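Local atomic coordinates of polyphosphate kinase (Porphyromonas gingivalis, PDB entry 2O8R), a protein that probably catalyses the reversible, magnesium-dependent transfer of the terminal phosphate of ATP to a growing polyphosphate chain. Residues Asn21-Met26 / Val587-Asp592; Arg359-Ala364 / Ser384-Ala389; Phe494-Gly499 / Ala504-Leu509; Asn522-Glu527 / Lys549-Gln554. The protein carries 3 engineered substitutions. All blocks are in the same frame, centred on the assembly; numbering follows the deposited sequence.

Interaction 1: residues Asn21-Met26 / Val587-Asp592; sequences NERVLM and VTRLVD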
# COMPACT_ATOMS: atom_id res chain seq x y z
N ASN A 21 -5.63 28.93 -1.26
CA ASN A 21 -5.30 28.26 -0.02
C ASN A 21 -5.77 29.05 1.20
O ASN A 21 -6.07 28.46 2.23
CB ASN A 21 -3.82 27.87 0.07
CG ASN A 21 -3.63 26.44 0.56
OD1 ASN A 21 -4.48 25.57 0.34
ND2 ASN A 21 -2.51 26.20 1.21
N GLU A 22 -5.87 30.37 1.06
CA GLU A 22 -6.54 31.20 2.06
C GLU A 22 -8.00 30.74 2.28
O GLU A 22 -8.45 30.62 3.42
CB GLU A 22 -6.51 32.67 1.65
CG GLU A 22 -7.39 33.60 2.48
CD GLU A 22 -6.61 34.60 3.34
OE1 GLU A 22 -7.25 35.51 3.90
OE2 GLU A 22 -5.36 34.47 3.47
N ARG A 23 -8.72 30.47 1.20
CA ARG A 23 -10.09 30.00 1.29
C ARG A 23 -10.20 28.60 1.94
O ARG A 23 -11.20 28.28 2.59
CB ARG A 23 -10.75 30.02 -0.08
CG ARG A 23 -12.13 29.40 -0.13
CD ARG A 23 -13.11 30.18 0.71
NE ARG A 23 -14.42 29.53 0.73
CZ ARG A 23 -14.87 28.77 1.72
NH1 ARG A 23 -14.12 28.56 2.78
NH2 ARG A 23 -16.08 28.23 1.64
N VAL A 24 -9.17 27.78 1.76
CA VAL A 24 -9.10 26.48 2.42
C VAL A 24 -8.91 26.69 3.93
O VAL A 24 -9.62 26.09 4.74
CB VAL A 24 -7.96 25.59 1.84
CG1 VAL A 24 -7.89 24.26 2.56
CG2 VAL A 24 -8.20 25.34 0.37
N LEU A 25 -7.98 27.57 4.28
CA LEU A 25 -7.79 27.98 5.67
C LEU A 25 -9.07 28.53 6.29
O LEU A 25 -9.32 28.35 7.47
CB LEU A 25 -6.67 29.02 5.77
CG LEU A 25 -6.13 29.35 7.16
CD1 LEU A 25 -6.04 28.12 8.03
CD2 LEU A 25 -4.78 30.01 7.06
N MSE A 26 -9.89 29.20 5.49
CA MSE A 26 -11.16 29.73 5.97
C MSE A 26 -12.17 28.65 6.36
O MSE A 26 -12.89 28.82 7.36
CB MSE A 26 -11.77 30.69 4.98
CG MSE A 26 -11.11 32.04 5.02
SE MSE A 26 -11.40 33.09 3.41
CE MSE A 26 -10.80 34.81 4.13
N VAL A 587 -17.21 36.46 -10.65
CA VAL A 587 -16.32 35.35 -10.35
C VAL A 587 -16.66 34.71 -9.01
O VAL A 587 -16.56 35.34 -7.95
CB VAL A 587 -14.86 35.79 -10.36
CG1 VAL A 587 -13.96 34.65 -9.91
CG2 VAL A 587 -14.47 36.28 -11.74
N THR A 588 -17.07 33.45 -9.08
CA THR A 588 -17.42 32.71 -7.89
C THR A 588 -16.43 31.58 -7.66
O THR A 588 -16.17 30.76 -8.54
CB THR A 588 -18.83 32.15 -7.99
OG1 THR A 588 -19.74 33.25 -8.17
CG2 THR A 588 -19.21 31.38 -6.73
N ARG A 589 -15.84 31.56 -6.47
CA ARG A 589 -15.10 30.42 -6.01
C ARG A 589 -15.95 29.64 -5.01
O ARG A 589 -16.33 30.17 -3.96
CB ARG A 589 -13.81 30.86 -5.35
CG ARG A 589 -13.14 29.80 -4.54
CD ARG A 589 -11.91 30.39 -3.90
NE ARG A 589 -10.87 30.56 -4.90
CZ ARG A 589 -9.93 31.50 -4.86
NH1 ARG A 589 -9.89 32.36 -3.86
NH2 ARG A 589 -9.04 31.56 -5.83
N LEU A 590 -16.25 28.40 -5.36
CA LEU A 590 -16.96 27.50 -4.46
C LEU A 590 -16.00 26.46 -3.90
O LEU A 590 -15.46 25.66 -4.65
CB LEU A 590 -18.12 26.82 -5.18
CG LEU A 590 -18.93 25.87 -4.29
CD1 LEU A 590 -19.53 26.62 -3.11
CD2 LEU A 590 -20.01 25.15 -5.10
N VAL A 591 -15.80 26.51 -2.59
CA VAL A 591 -15.03 25.52 -1.84
C VAL A 591 -15.91 25.02 -0.70
O VAL A 591 -16.47 25.81 0.06
CB VAL A 591 -13.73 26.12 -1.26
CG1 VAL A 591 -13.18 25.29 -0.09
CG2 VAL A 591 -12.70 26.27 -2.35
N ASP A 592 -16.04 23.70 -0.61
CA ASP A 592 -16.86 23.02 0.38
C ASP A 592 -16.18 21.66 0.61
O ASP A 592 -15.04 21.45 0.18
CB ASP A 592 -18.28 22.87 -0.16
CG ASP A 592 -19.36 22.74 0.93
OD1 ASP A 592 -19.04 22.59 2.12
OD2 ASP A 592 -20.56 22.77 0.57
O HOH W 1 -15.99 29.11 -1.42
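Arg23 and Val591 approach each other from opposite directions, and Arg589 CD lies beside the CB and CG of Arg23. Arg23 leaves helix 13-29 with CG anti to the backbone N (chi1 174°), which puts CG 3.8 Å from Val591 CB. The bend at chi2 (64°) then turns the rest of the chain so that the guanidinium has one face against the same Val591 CB, toward its rim. Nearer the helix, Arg23 CG is 3.9 Å from Arg589 CD, a contact of carbon with carbon. The polar link runs through one water at the guanidinium edge, in plane. It accepts from Arg23 NE at 2.7 Å and from Val591 N at 2.9 Å, and donates to Arg589 O at 2.8 Å. Arg23 NH2 is also 2.9 Å from Val591 O, but the angle is too poor for a hydrogen bond. That nitrogen is instead bonded to Lys655 O and salt-bridged to Glu27. Arg589 turns its own guanidinium elsewhere, to Asn665 and to the carbonyls of Arg570 and Gly571. The contact joins helix 13-29 of the N-terminal domain to the end of strand 585-589 and the residues after it in C-terminal domain 2. Val591 also lies close to Arg570, a predicted ATP-binding residue. Two buried arginines thus meet through their aliphatic parts, while polar groups serve their ends. Glu27 would probably help to balance the buried charge of Arg23.

Interaction 2: residues Arg359-Ala364 / Ser384-Ala389; sequences RLLMEA and SSIISA. With SO4 (sulfate ion), chain I.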
# COMPACT_ATOMS: atom_id res chain seq x y z
N ARG A 359 -19.38 -1.73 -13.36
CA ARG A 359 -20.55 -2.53 -13.72
C ARG A 359 -20.72 -2.68 -15.24
O ARG A 359 -20.92 -3.78 -15.76
CB ARG A 359 -21.80 -1.85 -13.19
CG ARG A 359 -22.67 -2.72 -12.37
CD ARG A 359 -22.76 -2.15 -10.99
NE ARG A 359 -23.99 -1.40 -10.69
CZ ARG A 359 -25.19 -1.57 -11.25
NH1 ARG A 359 -26.19 -0.81 -10.85
NH2 ARG A 359 -25.40 -2.48 -12.19
N LEU A 360 -20.64 -1.54 -15.93
CA LEU A 360 -20.71 -1.51 -17.37
C LEU A 360 -19.56 -2.30 -17.96
O LEU A 360 -19.75 -3.17 -18.81
CB LEU A 360 -20.67 -0.07 -17.88
CG LEU A 360 -21.10 0.00 -19.34
CD1 LEU A 360 -22.58 -0.33 -19.42
CD2 LEU A 360 -20.84 1.37 -19.91
N LEU A 361 -18.36 -2.01 -17.49
CA LEU A 361 -17.18 -2.75 -17.91
C LEU A 361 -17.36 -4.25 -17.71
O LEU A 361 -16.97 -5.04 -18.57
CB LEU A 361 -15.93 -2.26 -17.19
CG LEU A 361 -15.38 -0.95 -17.75
CD1 LEU A 361 -14.23 -0.46 -16.89
CD2 LEU A 361 -14.95 -1.10 -19.20
N MSE A 362 -17.98 -4.64 -16.60
CA MSE A 362 -18.21 -6.06 -16.32
C MSE A 362 -19.25 -6.67 -17.24
O MSE A 362 -19.10 -7.81 -17.67
CB MSE A 362 -18.61 -6.27 -14.87
CG MSE A 362 -17.48 -6.12 -13.89
SE MSE A 362 -18.09 -6.39 -12.06
CE MSE A 362 -18.79 -4.65 -11.61
N GLU A 363 -20.31 -5.92 -17.54
CA GLU A 363 -21.29 -6.38 -18.53
C GLU A 363 -20.55 -6.67 -19.82
O GLU A 363 -20.61 -7.79 -20.32
CB GLU A 363 -22.41 -5.35 -18.77
CG GLU A 363 -23.53 -5.51 -17.77
CD GLU A 363 -24.78 -4.72 -18.09
OE1 GLU A 363 -24.90 -4.15 -19.20
OE2 GLU A 363 -25.66 -4.67 -17.20
N ALA A 364 -19.83 -5.66 -20.30
CA ALA A 364 -19.05 -5.74 -21.54
C ALA A 364 -18.07 -6.91 -21.56
O ALA A 364 -17.77 -7.45 -22.62
CB ALA A 364 -18.30 -4.44 -21.79
N SER A 384 -7.27 -2.27 -9.11
CA SER A 384 -8.65 -1.75 -9.01
C SER A 384 -9.68 -2.64 -9.71
O SER A 384 -9.35 -3.37 -10.64
CB SER A 384 -8.73 -0.33 -9.55
OG SER A 384 -8.20 -0.23 -10.87
N SER A 385 -10.92 -2.55 -9.25
CA SER A 385 -12.11 -3.11 -9.89
C SER A 385 -12.11 -2.95 -11.40
O SER A 385 -12.37 -3.90 -12.15
CB SER A 385 -13.33 -2.38 -9.36
OG SER A 385 -13.41 -2.54 -7.96
N ILE A 386 -11.83 -1.74 -11.84
CA ILE A 386 -11.70 -1.45 -13.24
C ILE A 386 -10.63 -2.32 -13.90
O ILE A 386 -10.95 -3.02 -14.89
CB ILE A 386 -11.52 0.06 -13.47
CG1 ILE A 386 -12.88 0.74 -13.29
CG2 ILE A 386 -10.99 0.35 -14.87
CD1 ILE A 386 -12.86 2.22 -13.41
N ILE A 387 -9.42 -2.35 -13.34
CA ILE A 387 -8.37 -3.25 -13.85
C ILE A 387 -8.88 -4.69 -13.91
O ILE A 387 -8.70 -5.40 -14.91
CB ILE A 387 -7.07 -3.23 -13.01
CG1 ILE A 387 -6.45 -1.82 -12.89
CG2 ILE A 387 -6.06 -4.21 -13.59
CD1 ILE A 387 -6.21 -1.11 -14.19
N SER A 388 -9.57 -5.11 -12.86
CA SER A 388 -10.09 -6.46 -12.78
C SER A 388 -11.11 -6.74 -13.87
O SER A 388 -11.02 -7.77 -14.55
CB SER A 388 -10.68 -6.70 -11.41
OG SER A 388 -9.65 -7.05 -10.49
N ALA A 389 -12.06 -5.83 -14.04
CA ALA A 389 -13.06 -5.98 -15.10
C ALA A 389 -12.37 -6.04 -16.45
O ALA A 389 -12.74 -6.84 -17.30
CB ALA A 389 -14.08 -4.86 -15.06
S SO4 I . -24.47 -0.75 -6.92
O1 SO4 I . -25.74 -1.47 -6.81
O2 SO4 I . -24.61 0.59 -6.36
O3 SO4 I . -23.44 -1.47 -6.18
O4 SO4 I . -24.10 -0.67 -8.32
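The backbones of two nearly parallel helices come close at Ala389, whose methyl touches both Leu361 and Met362. The two short helical segments run at 10° to each other, and their axes come within 9.1 Å. The nearest alpha carbons, Met362 CA and Ala389 CA, are 5.3 Å apart. Because Ala389 has only a methyl side chain, the backbones can come this near. Ala389 CB meets Leu361 CB at 3.8 Å and CG of Met362, a selenomethionine, at 3.8 Å. One turn earlier the second helix offers a branched side chain. Leu361 has CG anti to its carbonyl carbon (chi1 -77°), and its CD1 reaches across to Ile386 CG2 at 3.9 Å. The two side chains cross obliquely there, and Leu361 CD1 lies against CG1 and CG2 of Ile386. Helix 385-395 is the connection of a beta-alpha-beta crossover, between the parallel strands 370-377 and 399-404. Leu361 also rests on Ile373 of the first of these strands. Ser384 is the N-cap of the helix, its OG accepting a weak bond from Ile387 N. Ser388 packs on Met362 of the second subunit, so the helix pair also forms part of the dimer interface. Arg359 points away from the contact. Its NE bonds a sulfate, probably from the crystallisation liquor, at a doubtfully short distance, and its NH1 pairs with Glu331. The helix pairing itself is wholly apolar. It depends on close carbon packing, while the charged ends of Arg359 and Glu363 find their partners away from it.

Interaction 3: residues Phe494-Gly499 / Ala504-Leu509; sequences FRILDG and ARFSRL. With SO4 (sulfate ion), chain E.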
# COMPACT_ATOMS: atom_id res chain seq x y z
N PHE A 494 -8.99 7.30 -30.22
CA PHE A 494 -8.11 6.26 -29.71
C PHE A 494 -7.19 5.69 -30.78
O PHE A 494 -6.07 5.28 -30.49
CB PHE A 494 -8.89 5.15 -29.05
CG PHE A 494 -9.29 5.44 -27.63
CD1 PHE A 494 -8.36 5.42 -26.62
CD2 PHE A 494 -10.62 5.69 -27.31
CE1 PHE A 494 -8.73 5.66 -25.30
CE2 PHE A 494 -11.01 5.94 -25.99
CZ PHE A 494 -10.06 5.93 -24.99
N ARG A 495 -7.66 5.68 -32.02
CA ARG A 495 -6.82 5.21 -33.11
C ARG A 495 -5.68 6.18 -33.34
O ARG A 495 -4.54 5.76 -33.53
CB ARG A 495 -7.63 5.04 -34.39
CG ARG A 495 -8.29 3.69 -34.49
CD ARG A 495 -9.12 3.55 -35.74
NE ARG A 495 -8.40 3.93 -36.95
CZ ARG A 495 -7.57 3.14 -37.62
NH1 ARG A 495 -7.33 1.90 -37.20
NH2 ARG A 495 -6.96 3.59 -38.70
N ILE A 496 -6.00 7.47 -33.30
CA ILE A 496 -4.98 8.51 -33.36
C ILE A 496 -3.97 8.36 -32.20
O ILE A 496 -2.77 8.39 -32.43
CB ILE A 496 -5.61 9.92 -33.40
CG1 ILE A 496 -6.37 10.12 -34.71
CG2 ILE A 496 -4.54 11.00 -33.24
CD1 ILE A 496 -7.03 11.48 -34.87
N LEU A 497 -4.45 8.17 -30.98
CA LEU A 497 -3.54 7.93 -29.85
C LEU A 497 -2.74 6.62 -30.00
O LEU A 497 -1.61 6.51 -29.50
CB LEU A 497 -4.30 7.96 -28.50
CG LEU A 497 -4.96 9.29 -28.17
CD1 LEU A 497 -5.76 9.20 -26.89
CD2 LEU A 497 -3.92 10.40 -28.08
N ASP A 498 -3.31 5.64 -30.70
CA ASP A 498 -2.63 4.38 -30.97
C ASP A 498 -1.83 4.43 -32.27
O ASP A 498 -1.45 3.38 -32.80
CB ASP A 498 -3.65 3.24 -31.02
CG ASP A 498 -3.03 1.88 -30.71
OD1 ASP A 498 -1.84 1.83 -30.31
OD2 ASP A 498 -3.73 0.85 -30.86
N GLY A 499 -1.59 5.62 -32.80
CA GLY A 499 -0.72 5.81 -33.97
C GLY A 499 -1.21 5.34 -35.34
O GLY A 499 -0.45 5.34 -36.31
N ALA A 504 -7.87 13.85 -39.18
CA ALA A 504 -7.95 14.62 -37.93
C ALA A 504 -9.24 15.45 -37.82
O ALA A 504 -9.19 16.68 -37.79
CB ALA A 504 -6.72 15.50 -37.78
N ARG A 505 -10.38 14.77 -37.76
CA ARG A 505 -11.69 15.40 -37.93
C ARG A 505 -12.72 14.76 -37.03
O ARG A 505 -12.93 13.55 -37.09
CB ARG A 505 -12.17 15.24 -39.38
CG ARG A 505 -11.43 16.07 -40.42
CD ARG A 505 -12.17 16.06 -41.75
NE ARG A 505 -12.09 14.78 -42.43
CZ ARG A 505 -11.25 14.50 -43.42
NH1 ARG A 505 -10.40 15.42 -43.85
NH2 ARG A 505 -11.26 13.30 -43.98
N PHE A 506 -13.40 15.57 -36.22
CA PHE A 506 -14.41 15.05 -35.31
C PHE A 506 -15.78 15.71 -35.54
O PHE A 506 -15.85 16.88 -35.89
CB PHE A 506 -13.93 15.19 -33.86
CG PHE A 506 -12.56 14.61 -33.62
CD1 PHE A 506 -12.41 13.28 -33.26
CD2 PHE A 506 -11.42 15.39 -33.80
CE1 PHE A 506 -11.15 12.74 -33.06
CE2 PHE A 506 -10.15 14.85 -33.60
CZ PHE A 506 -10.01 13.53 -33.24
N SER A 507 -16.86 14.94 -35.36
CA SER A 507 -18.23 15.42 -35.61
C SER A 507 -18.75 16.36 -34.52
O SER A 507 -19.33 17.40 -34.82
CB SER A 507 -19.22 14.26 -35.75
OG SER A 507 -18.78 13.30 -36.69
N ARG A 508 -18.58 15.96 -33.27
CA ARG A 508 -19.15 16.71 -32.16
C ARG A 508 -18.11 16.91 -31.08
O ARG A 508 -18.17 17.88 -30.33
CB ARG A 508 -20.33 15.96 -31.55
CG ARG A 508 -21.37 15.48 -32.55
CD ARG A 508 -22.30 16.59 -32.94
NE ARG A 508 -23.59 16.08 -33.39
CZ ARG A 508 -24.70 16.81 -33.44
NH1 ARG A 508 -24.68 18.08 -33.05
NH2 ARG A 508 -25.83 16.27 -33.86
N LEU A 509 -17.15 16.00 -31.01
CA LEU A 509 -16.13 16.00 -29.97
C LEU A 509 -15.13 17.14 -30.14
O LEU A 509 -14.83 17.54 -31.26
CB LEU A 509 -15.39 14.67 -29.99
CG LEU A 509 -14.53 14.30 -28.79
CD1 LEU A 509 -15.40 14.30 -27.55
CD2 LEU A 509 -13.82 12.95 -29.03
S SO4 E . -15.02 12.81 -41.88
O1 SO4 E . -15.70 11.52 -41.94
O2 SO4 E . -14.79 13.22 -40.50
O3 SO4 E . -13.73 12.68 -42.57
O4 SO4 E . -15.84 13.82 -42.55
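A small apolar surface contact joins Ile496, in the last turn of helix 484-497, to Phe506 and Ala504 in the loop that leads on to strand 510-511. Ile496 and Phe506 come from opposite directions. The CD1 methyl of Ile496 meets Phe506 CZ at 4.0 Å, approaching the ring obliquely. Ile496 places CG1 anti to its carbonyl carbon (chi1 -66°) and extends from there, which carries CD1 out to the loop. The same methyl lies 4.5 Å from Ala504 CA. The helix ends within 494-499 in a Schellman motif. Gly499, with positive phi, is its C-prime residue, and its N bonds Ile496 O at 3.0 Å while Asp500 N bonds Arg495 O. The chain can then turn back along the helix. Asp489, two turns earlier in the helix, accepts from the backbone N of Ser507, Arg508 and Leu509. Tyr514 touches both Ile496 and Ala504. Arg505 points away from the helix and holds a sulfate, probably from the crystallisation liquor. Its NE bonds sulfate O3 at 2.7 Å and its NH2 bonds the same O3 at 2.9 Å, so one oxygen takes both donors.

Interaction 4: residues Asn522-Glu527 / Lys549-Gln554; sequences NLIERE and KNVITQ
Ile524 and Gln554 cross at about a right angle, and the end of each meets the other. Ile524 points from helix 516-532 toward helix 549-560, with CG1 anti to its carbonyl carbon (chi1 -65°). The chain stays extended, so CD1 is the atom that reaches across. It lies 3.9 Å from Gln554 OE1. Gln554 points toward the first helix in turn and is also extended beyond CG, which brings its amide oxygen over to the methyl. One turn earlier, Val551 CG1 approaches the same Ile524 CD1 at 4.3 Å, a looser apolar contact. The backbones stay well apart, with Ile524 CA and Gln554 CA, the nearest pair, at 7.6 Å. Both helices pack on the sheet of C-terminal domain 2, a domain of the phospholipase D clan. Helix 549-560 makes the beta-alpha-beta crossover between the parallel strands 538-543 and 564-569. On the sheet side, Ile524 rests on Phe603 and Met539, while Val551 touches Trp618 of a loop. Within the second helix Lys549 O accepts from Thr553 N and Thr553 OG1, which reach it from opposite faces of its plane. This keeps the threonine hydroxyl on its own helix. A salt bridge from Glu525 to Arg557 ties the two helices together beside the contact. Gln554 OE1 also has a weak hydrogen bond from Thr521 OG1 of the first helix. The amide oxygen thus has a polar partner, though a weak one, besides its van der Waals contact with the methyl. The helices pair through both apolar carbon and polar groups.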
# COMPACT_ATOMS: atom_id res chain seq x y z
N ASN A 522 -14.81 30.35 -31.42
CA ASN A 522 -16.07 30.49 -32.14
C ASN A 522 -17.26 30.67 -31.22
O ASN A 522 -18.05 31.60 -31.40
CB ASN A 522 -16.29 29.28 -33.05
CG ASN A 522 -15.16 29.08 -34.02
OD1 ASN A 522 -14.44 30.03 -34.36
ND2 ASN A 522 -14.98 27.84 -34.46
N LEU A 523 -17.39 29.78 -30.24
CA LEU A 523 -18.45 29.83 -29.23
C LEU A 523 -18.52 31.18 -28.49
O LEU A 523 -19.61 31.73 -28.31
CB LEU A 523 -18.28 28.69 -28.22
CG LEU A 523 -18.54 27.25 -28.68
CD1 LEU A 523 -17.76 26.25 -27.82
CD2 LEU A 523 -20.02 26.91 -28.65
N ILE A 524 -17.37 31.70 -28.05
CA ILE A 524 -17.33 32.98 -27.35
C ILE A 524 -17.70 34.11 -28.29
O ILE A 524 -18.48 35.01 -27.94
CB ILE A 524 -15.96 33.29 -26.73
CG1 ILE A 524 -15.63 32.28 -25.63
CG2 ILE A 524 -15.95 34.70 -26.17
CD1 ILE A 524 -14.20 32.34 -25.11
N GLU A 525 -17.13 34.07 -29.50
CA GLU A 525 -17.39 35.06 -30.52
C GLU A 525 -18.88 35.14 -30.85
O GLU A 525 -19.43 36.23 -30.97
CB GLU A 525 -16.60 34.75 -31.79
CG GLU A 525 -15.17 35.23 -31.78
CD GLU A 525 -15.01 36.70 -31.49
OE1 GLU A 525 -15.96 37.50 -31.70
OE2 GLU A 525 -13.91 37.08 -31.04
N ARG A 526 -19.51 33.98 -30.99
CA ARG A 526 -20.93 33.92 -31.31
C ARG A 526 -21.79 34.70 -30.32
O ARG A 526 -22.79 35.31 -30.71
CB ARG A 526 -21.41 32.48 -31.41
CG ARG A 526 -22.89 32.35 -31.67
CD ARG A 526 -23.25 30.98 -32.13
NE ARG A 526 -23.05 30.01 -31.08
CZ ARG A 526 -23.48 28.75 -31.14
NH1 ARG A 526 -24.14 28.33 -32.20
NH2 ARG A 526 -23.25 27.93 -30.12
N GLU A 527 -21.39 34.69 -29.05
CA GLU A 527 -22.09 35.45 -28.02
C GLU A 527 -21.85 36.93 -28.23
O GLU A 527 -22.77 37.73 -28.03
CB GLU A 527 -21.65 35.06 -26.60
CG GLU A 527 -21.82 33.60 -26.25
CD GLU A 527 -23.27 33.19 -26.08
OE1 GLU A 527 -24.03 33.95 -25.45
OE2 GLU A 527 -23.63 32.09 -26.59
N LYS A 549 -3.68 33.48 -20.73
CA LYS A 549 -3.78 34.89 -21.14
C LYS A 549 -4.68 35.14 -22.34
O LYS A 549 -5.41 36.13 -22.37
CB LYS A 549 -2.40 35.48 -21.44
CG LYS A 549 -1.62 35.96 -20.23
CD LYS A 549 -0.32 36.61 -20.69
CE LYS A 549 0.72 36.70 -19.58
NZ LYS A 549 1.38 35.40 -19.28
N ASN A 550 -4.64 34.24 -23.32
CA ASN A 550 -5.43 34.46 -24.53
C ASN A 550 -6.92 34.34 -24.30
O ASN A 550 -7.66 35.27 -24.61
CB ASN A 550 -4.97 33.57 -25.67
CG ASN A 550 -3.73 34.10 -26.34
OD1 ASN A 550 -2.89 34.76 -25.71
ND2 ASN A 550 -3.60 33.83 -27.64
N VAL A 551 -7.35 33.23 -23.71
CA VAL A 551 -8.77 33.04 -23.46
C VAL A 551 -9.28 34.09 -22.49
O VAL A 551 -10.40 34.57 -22.62
CB VAL A 551 -9.09 31.63 -22.92
CG1 VAL A 551 -10.54 31.34 -23.10
CG2 VAL A 551 -8.32 30.60 -23.66
N ILE A 552 -8.45 34.47 -21.52
CA ILE A 552 -8.85 35.50 -20.57
C ILE A 552 -9.09 36.81 -21.32
O ILE A 552 -10.09 37.50 -21.08
CB ILE A 552 -7.83 35.65 -19.43
CG1 ILE A 552 -7.81 34.37 -18.58
CG2 ILE A 552 -8.21 36.82 -18.54
CD1 ILE A 552 -6.90 34.43 -17.37
N THR A 553 -8.23 37.11 -22.28
CA THR A 553 -8.37 38.34 -23.06
C THR A 553 -9.67 38.34 -23.88
O THR A 553 -10.36 39.36 -23.95
CB THR A 553 -7.14 38.59 -23.97
OG1 THR A 553 -5.93 38.48 -23.21
CG2 THR A 553 -7.20 39.96 -24.56
N GLN A 554 -10.00 37.20 -24.46
CA GLN A 554 -11.27 37.03 -25.15
C GLN A 554 -12.46 37.27 -24.21
O GLN A 554 -13.45 37.89 -24.60
CB GLN A 554 -11.36 35.62 -25.76
CG GLN A 554 -10.09 35.24 -26.52
CD GLN A 554 -10.18 33.92 -27.26
OE1 GLN A 554 -11.26 33.36 -27.42
NE2 GLN A 554 -9.04 33.43 -27.72

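In the fold
Interactions 1, 2 and 4 are buried, whereas interaction 3 lies at the surface. Interaction 1 spans the greatest length of chain, and the other three are nested within its loop. It joins separate domains, and it alone has a bridging water. Interactions 2 and 4 each pair two helices lying on a sheet, one in each of the two C-terminal domains. Their centres are about 40 Å apart. The first is wholly apolar and lies at the subunit interface; the second sets an amide against a methyl, and the other chain does not touch it. Interaction 3 follows a helix end into the loop toward the second C-terminal domain, and its nearest atoms are about 9 Å from interaction 4.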